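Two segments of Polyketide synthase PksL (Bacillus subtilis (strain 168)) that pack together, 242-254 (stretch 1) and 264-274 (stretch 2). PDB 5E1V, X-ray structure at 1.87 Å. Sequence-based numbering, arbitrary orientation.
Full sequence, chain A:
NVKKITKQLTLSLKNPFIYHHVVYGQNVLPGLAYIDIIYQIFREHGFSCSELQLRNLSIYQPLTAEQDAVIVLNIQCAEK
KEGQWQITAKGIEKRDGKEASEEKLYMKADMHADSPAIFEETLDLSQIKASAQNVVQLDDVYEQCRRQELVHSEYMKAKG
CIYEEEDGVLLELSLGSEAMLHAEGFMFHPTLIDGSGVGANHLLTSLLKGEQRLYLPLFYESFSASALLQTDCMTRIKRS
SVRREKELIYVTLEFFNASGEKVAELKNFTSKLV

Stretch 1 242-254: VRREKELIYVTLE
Stretch 2 (264-274) AELKNFTSKLV

This contact is an antiparallel pairing of two neighbouring β-strands, interrupted by one β-bulge and burying 878 Å² between the stretches. Strand 248-254 runs against strand 264-273, with 151° between their N-to-C directions and a closest axial approach of 4.3 Å. Stretch 1 also folds on itself. Strand 243-245 turns into strand 248-254 through a type II' turn from Glu-245 to Leu-248, with Lys-246 at phi/psi 47/-106 and Glu-247 at -80/-9.

The register begins beside this turn. Leu-273 N donates to Glu-247 O at 2.8 Å. Ile-249 and Ser-271 form a hydrogen-bonded pair, CA to CA 5.4 Å; Ile-249 N to Ser-271 O and Ser-271 N to Ile-249 O are both 3.0 Å. Val-251 pairs likewise with Phe-269. Val-251 N reaches Phe-269 O at 3.0 Å, but the return bond from Phe-269 N to Val-251 O, 2.8 Å long, is weak because its angle is only 124°. Leu-248 with Lys-272 and Tyr-250 with Thr-270 are non-hydrogen-bonded pairs, with CA atoms 4.7 and 4.5 Å apart. At these closer pairs CA-H groups face carbonyl oxygens, as from Thr-270 CA to Ile-249 O at 3.2 Å.

The register shifts by one between Val-251 and Leu-253. Asn-268 lies in this bulge with positive phi and psi, 50/55. Its backbone N is 3.4 Å from Val-251 O at a poor angle. Asn-268 N donates instead to Thr-252 OG1 at 3.0 Å and 176°, with Thr-252 chi1 at -80°. Regular pairing then resumes: Leu-253 N to Leu-266 O and Leu-266 N to Leu-253 O are each 2.9 Å. Glu-254 and Glu-265 follow as a non-hydrogen-bonded pair.

Ile-249, Val-251, Leu-253, Leu-266, Phe-269 and Ser-271 share one face of the sheet. All are buried. Phe-269 (chi1 t, chi2 28°) brings CD2 to 3.7 Å from Val-251 CG2 and 4.0 Å from Leu-253 CD1. Leu-253 (m, t) also places CD1 4.1 Å from CD2 of Leu-266 (t, p). Ile-249 (p, t) packs CG1 against Ser-271 CB at 3.8 Å.

The other face carries Leu-248, Tyr-250, Glu-254, Glu-265, Thr-270 and Lys-272. Leu-248 (m, t) sets CD2 3.7 Å from Lys-272 CB. Thr-270 (m) holds CG2 over the Tyr-250 ring (chi1 m, chi2 77°), 4.2 Å from its centroid, in a CH-pi contact. Glu-254 OE1 and Glu-265 OE1 lie 3.7 Å apart, a close approach of like charges; both atoms are hydrogen-bonded to residues flanking the stretches.

Asn-268 (chi1 -81°, chi2 -53°) points its CA-to-CB bond away from stretch 1, yet its side-chain end comes back. Arg-243 NH2 donates to Asn-268 OD1 at 3.2 Å and 172°, the acceptor lying near the guanidinium plane. Arg-243 NE also forms a salt bridge with Glu-245 OE2 at 3.0 Å. The guanidinium thus links the hairpin to the bulge.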

# COMPACT_ATOMS: atom_id res chain seq x y z
N VAL A 242 -5.93 3.66 -15.38
CA VAL A 242 -5.35 4.83 -14.75
C VAL A 242 -6.04 6.04 -15.32
O VAL A 242 -6.25 6.12 -16.53
CB VAL A 242 -3.83 4.91 -14.94
CG1 VAL A 242 -3.16 3.63 -14.44
CG2 VAL A 242 -3.45 5.14 -16.41
N ARG A 243 -6.42 6.96 -14.46
CA ARG A 243 -6.98 8.19 -14.93
C ARG A 243 -6.69 9.29 -13.93
O ARG A 243 -6.34 9.02 -12.79
CB ARG A 243 -8.46 8.00 -15.26
CG ARG A 243 -9.44 8.27 -14.14
CD ARG A 243 -10.81 7.71 -14.47
NE ARG A 243 -11.48 7.16 -13.29
CZ ARG A 243 -11.13 6.02 -12.69
NH1 ARG A 243 -10.11 5.30 -13.15
NH2 ARG A 243 -11.79 5.59 -11.62
N ARG A 244 -6.75 10.54 -14.39
CA ARG A 244 -6.82 11.73 -13.48
C ARG A 244 -8.08 12.55 -13.67
O ARG A 244 -8.43 12.90 -14.80
CB ARG A 244 -5.61 12.64 -13.67
CG ARG A 244 -5.61 13.88 -12.74
CD ARG A 244 -4.40 14.77 -13.02
NE ARG A 244 -4.53 15.41 -14.33
CZ ARG A 244 -5.31 16.48 -14.55
NH1 ARG A 244 -5.97 17.06 -13.56
NH2 ARG A 244 -5.40 16.98 -15.78
N GLU A 245 -8.75 12.86 -12.56
CA GLU A 245 -9.89 13.78 -12.52
C GLU A 245 -9.59 14.88 -11.51
O GLU A 245 -9.62 14.65 -10.29
CB GLU A 245 -11.18 13.03 -12.18
CG GLU A 245 -11.52 11.93 -13.20
CD GLU A 245 -12.70 11.04 -12.82
OE1 GLU A 245 -13.61 11.51 -12.12
OE2 GLU A 245 -12.70 9.85 -13.22
N LYS A 246 -9.26 16.06 -12.04
CA LYS A 246 -8.81 17.23 -11.28
C LYS A 246 -7.72 16.93 -10.22
O LYS A 246 -6.56 16.67 -10.56
CB LYS A 246 -10.03 17.95 -10.67
CG LYS A 246 -11.02 18.47 -11.71
CD LYS A 246 -11.88 19.61 -11.18
CE LYS A 246 -12.04 20.72 -12.22
NZ LYS A 246 -12.65 20.21 -13.48
N GLU A 247 -8.16 16.94 -8.98
CA GLU A 247 -7.41 16.71 -7.73
C GLU A 247 -7.16 15.21 -7.39
O GLU A 247 -6.39 14.91 -6.43
CB GLU A 247 -8.33 17.28 -6.62
CG GLU A 247 -7.69 17.99 -5.46
CD GLU A 247 -7.32 19.45 -5.71
OE1 GLU A 247 -6.67 19.76 -6.74
OE2 GLU A 247 -7.65 20.27 -4.82
N LEU A 248 -7.79 14.30 -8.15
CA LEU A 248 -7.79 12.85 -7.86
C LEU A 248 -7.26 12.00 -8.96
O LEU A 248 -7.60 12.24 -10.13
CB LEU A 248 -9.18 12.33 -7.57
CG LEU A 248 -9.85 13.08 -6.45
CD1 LEU A 248 -11.33 12.76 -6.41
CD2 LEU A 248 -9.21 12.83 -5.08
N ILE A 249 -6.44 11.01 -8.59
CA ILE A 249 -5.91 10.02 -9.54
C ILE A 249 -6.38 8.67 -9.07
O ILE A 249 -6.61 8.49 -7.85
CB ILE A 249 -4.37 10.04 -9.67
CG1 ILE A 249 -3.66 9.79 -8.32
CG2 ILE A 249 -3.92 11.39 -10.23
CD1 ILE A 249 -2.23 9.32 -8.45
N TYR A 250 -6.53 7.76 -10.04
CA TYR A 250 -7.08 6.43 -9.85
C TYR A 250 -6.24 5.47 -10.63
O TYR A 250 -5.81 5.77 -11.75
CB TYR A 250 -8.52 6.32 -10.41
CG TYR A 250 -9.53 7.34 -9.93
CD1 TYR A 250 -9.53 8.65 -10.43
CD2 TYR A 250 -10.52 7.00 -9.02
CE1 TYR A 250 -10.46 9.58 -9.98
CE2 TYR A 250 -11.47 7.92 -8.59
CZ TYR A 250 -11.42 9.21 -9.10
OH TYR A 250 -12.34 10.11 -8.71
N VAL A 251 -5.94 4.31 -10.05
CA VAL A 251 -5.22 3.28 -10.73
C VAL A 251 -5.70 1.93 -10.17
O VAL A 251 -6.28 1.89 -9.10
CB VAL A 251 -3.71 3.33 -10.48
CG1 VAL A 251 -3.15 4.63 -11.01
CG2 VAL A 251 -3.42 3.27 -8.98
N THR A 252 -5.45 0.85 -10.89
CA THR A 252 -5.81 -0.48 -10.43
C THR A 252 -4.49 -1.26 -10.50
O THR A 252 -3.83 -1.30 -11.53
CB THR A 252 -6.99 -1.15 -11.20
OG1 THR A 252 -8.25 -0.65 -10.74
CG2 THR A 252 -6.99 -2.67 -10.87
N LEU A 253 -4.09 -1.84 -9.35
CA LEU A 253 -2.82 -2.55 -9.24
C LEU A 253 -3.05 -4.06 -9.27
O LEU A 253 -3.82 -4.57 -8.47
CB LEU A 253 -2.07 -2.16 -7.90
CG LEU A 253 -1.70 -0.70 -7.61
CD1 LEU A 253 -1.01 -0.49 -6.23
CD2 LEU A 253 -0.92 -0.04 -8.78
N GLU A 254 -2.39 -4.79 -10.18
CA GLU A 254 -2.63 -6.23 -10.30
C GLU A 254 -1.36 -6.94 -9.89
O GLU A 254 -0.35 -6.69 -10.48
CB GLU A 254 -3.04 -6.59 -11.74
CG GLU A 254 -4.30 -5.88 -12.15
CD GLU A 254 -4.66 -6.20 -13.58
OE1 GLU A 254 -5.23 -7.31 -13.80
OE2 GLU A 254 -4.28 -5.36 -14.43
N ALA A 264 -3.26 -11.12 -6.50
CA ALA A 264 -3.94 -10.08 -5.81
C ALA A 264 -4.34 -8.93 -6.71
O ALA A 264 -3.84 -8.70 -7.80
CB ALA A 264 -3.13 -9.58 -4.58
N GLU A 265 -5.26 -8.14 -6.23
CA GLU A 265 -5.58 -6.91 -6.93
C GLU A 265 -6.07 -5.85 -5.99
O GLU A 265 -6.96 -6.09 -5.19
CB GLU A 265 -6.68 -7.15 -7.97
CG GLU A 265 -7.04 -5.90 -8.79
CD GLU A 265 -8.00 -6.25 -9.93
OE1 GLU A 265 -7.53 -6.59 -11.03
OE2 GLU A 265 -9.20 -6.25 -9.72
N LEU A 266 -5.50 -4.65 -6.14
CA LEU A 266 -6.04 -3.44 -5.48
C LEU A 266 -6.82 -2.65 -6.47
O LEU A 266 -6.22 -1.98 -7.34
CB LEU A 266 -4.92 -2.53 -4.91
CG LEU A 266 -5.29 -1.43 -3.95
CD1 LEU A 266 -5.91 -1.88 -2.66
CD2 LEU A 266 -4.09 -0.63 -3.60
N LYS A 267 -8.14 -2.71 -6.37
CA LYS A 267 -8.97 -2.00 -7.40
C LYS A 267 -9.29 -0.55 -7.06
O LYS A 267 -9.70 -0.22 -5.95
CB LYS A 267 -10.23 -2.84 -7.63
CG LYS A 267 -11.21 -2.37 -8.71
CD LYS A 267 -12.19 -3.53 -9.00
CE LYS A 267 -13.33 -3.12 -9.95
NZ LYS A 267 -12.81 -2.28 -11.06
N ASN A 268 -9.10 0.37 -8.03
CA ASN A 268 -9.34 1.82 -7.84
C ASN A 268 -8.67 2.40 -6.60
O ASN A 268 -9.28 2.97 -5.74
CB ASN A 268 -10.82 2.14 -7.93
CG ASN A 268 -11.26 2.24 -9.39
OD1 ASN A 268 -10.66 2.99 -10.16
ND2 ASN A 268 -12.25 1.46 -9.78
N PHE A 269 -7.38 2.19 -6.57
CA PHE A 269 -6.49 2.92 -5.66
C PHE A 269 -6.53 4.40 -6.07
O PHE A 269 -5.97 4.79 -7.12
CB PHE A 269 -5.11 2.33 -5.69
CG PHE A 269 -4.06 3.14 -5.00
CD1 PHE A 269 -4.38 3.96 -3.97
CD2 PHE A 269 -2.74 3.07 -5.39
CE1 PHE A 269 -3.42 4.72 -3.33
CE2 PHE A 269 -1.78 3.87 -4.79
CZ PHE A 269 -2.13 4.69 -3.74
N THR A 270 -7.19 5.18 -5.22
CA THR A 270 -7.44 6.63 -5.40
C THR A 270 -6.55 7.43 -4.43
O THR A 270 -6.57 7.21 -3.18
CB THR A 270 -8.88 7.04 -5.05
OG1 THR A 270 -9.84 6.13 -5.66
CG2 THR A 270 -9.14 8.48 -5.50
N SER A 271 -5.85 8.42 -4.98
CA SER A 271 -5.03 9.35 -4.24
C SER A 271 -5.42 10.79 -4.57
O SER A 271 -6.05 11.07 -5.60
CB SER A 271 -3.55 9.12 -4.63
OG SER A 271 -3.15 7.79 -4.35
N LYS A 272 -5.04 11.71 -3.69
CA LYS A 272 -5.53 13.09 -3.76
C LYS A 272 -4.38 14.03 -3.64
O LYS A 272 -3.46 13.82 -2.86
CB LYS A 272 -6.52 13.39 -2.65
CG LYS A 272 -7.12 14.82 -2.67
CD LYS A 272 -8.10 15.04 -1.52
CE LYS A 272 -7.38 15.47 -0.25
NZ LYS A 272 -8.22 15.29 0.98
N LEU A 273 -4.41 15.07 -4.47
CA LEU A 273 -3.36 16.07 -4.48
C LEU A 273 -3.15 16.71 -3.14
O LEU A 273 -4.12 17.13 -2.48
CB LEU A 273 -3.77 17.17 -5.50
CG LEU A 273 -2.83 18.25 -5.93
CD1 LEU A 273 -1.69 17.72 -6.77
CD2 LEU A 273 -3.69 19.20 -6.75
N VAL A 274 -1.88 16.83 -2.73
CA VAL A 274 -1.52 17.64 -1.58
C VAL A 274 -1.35 19.18 -1.95
O VAL A 274 -2.25 19.99 -1.59
CB VAL A 274 -0.25 17.10 -0.85
CG1 VAL A 274 0.08 18.03 0.31
CG2 VAL A 274 -0.48 15.69 -0.31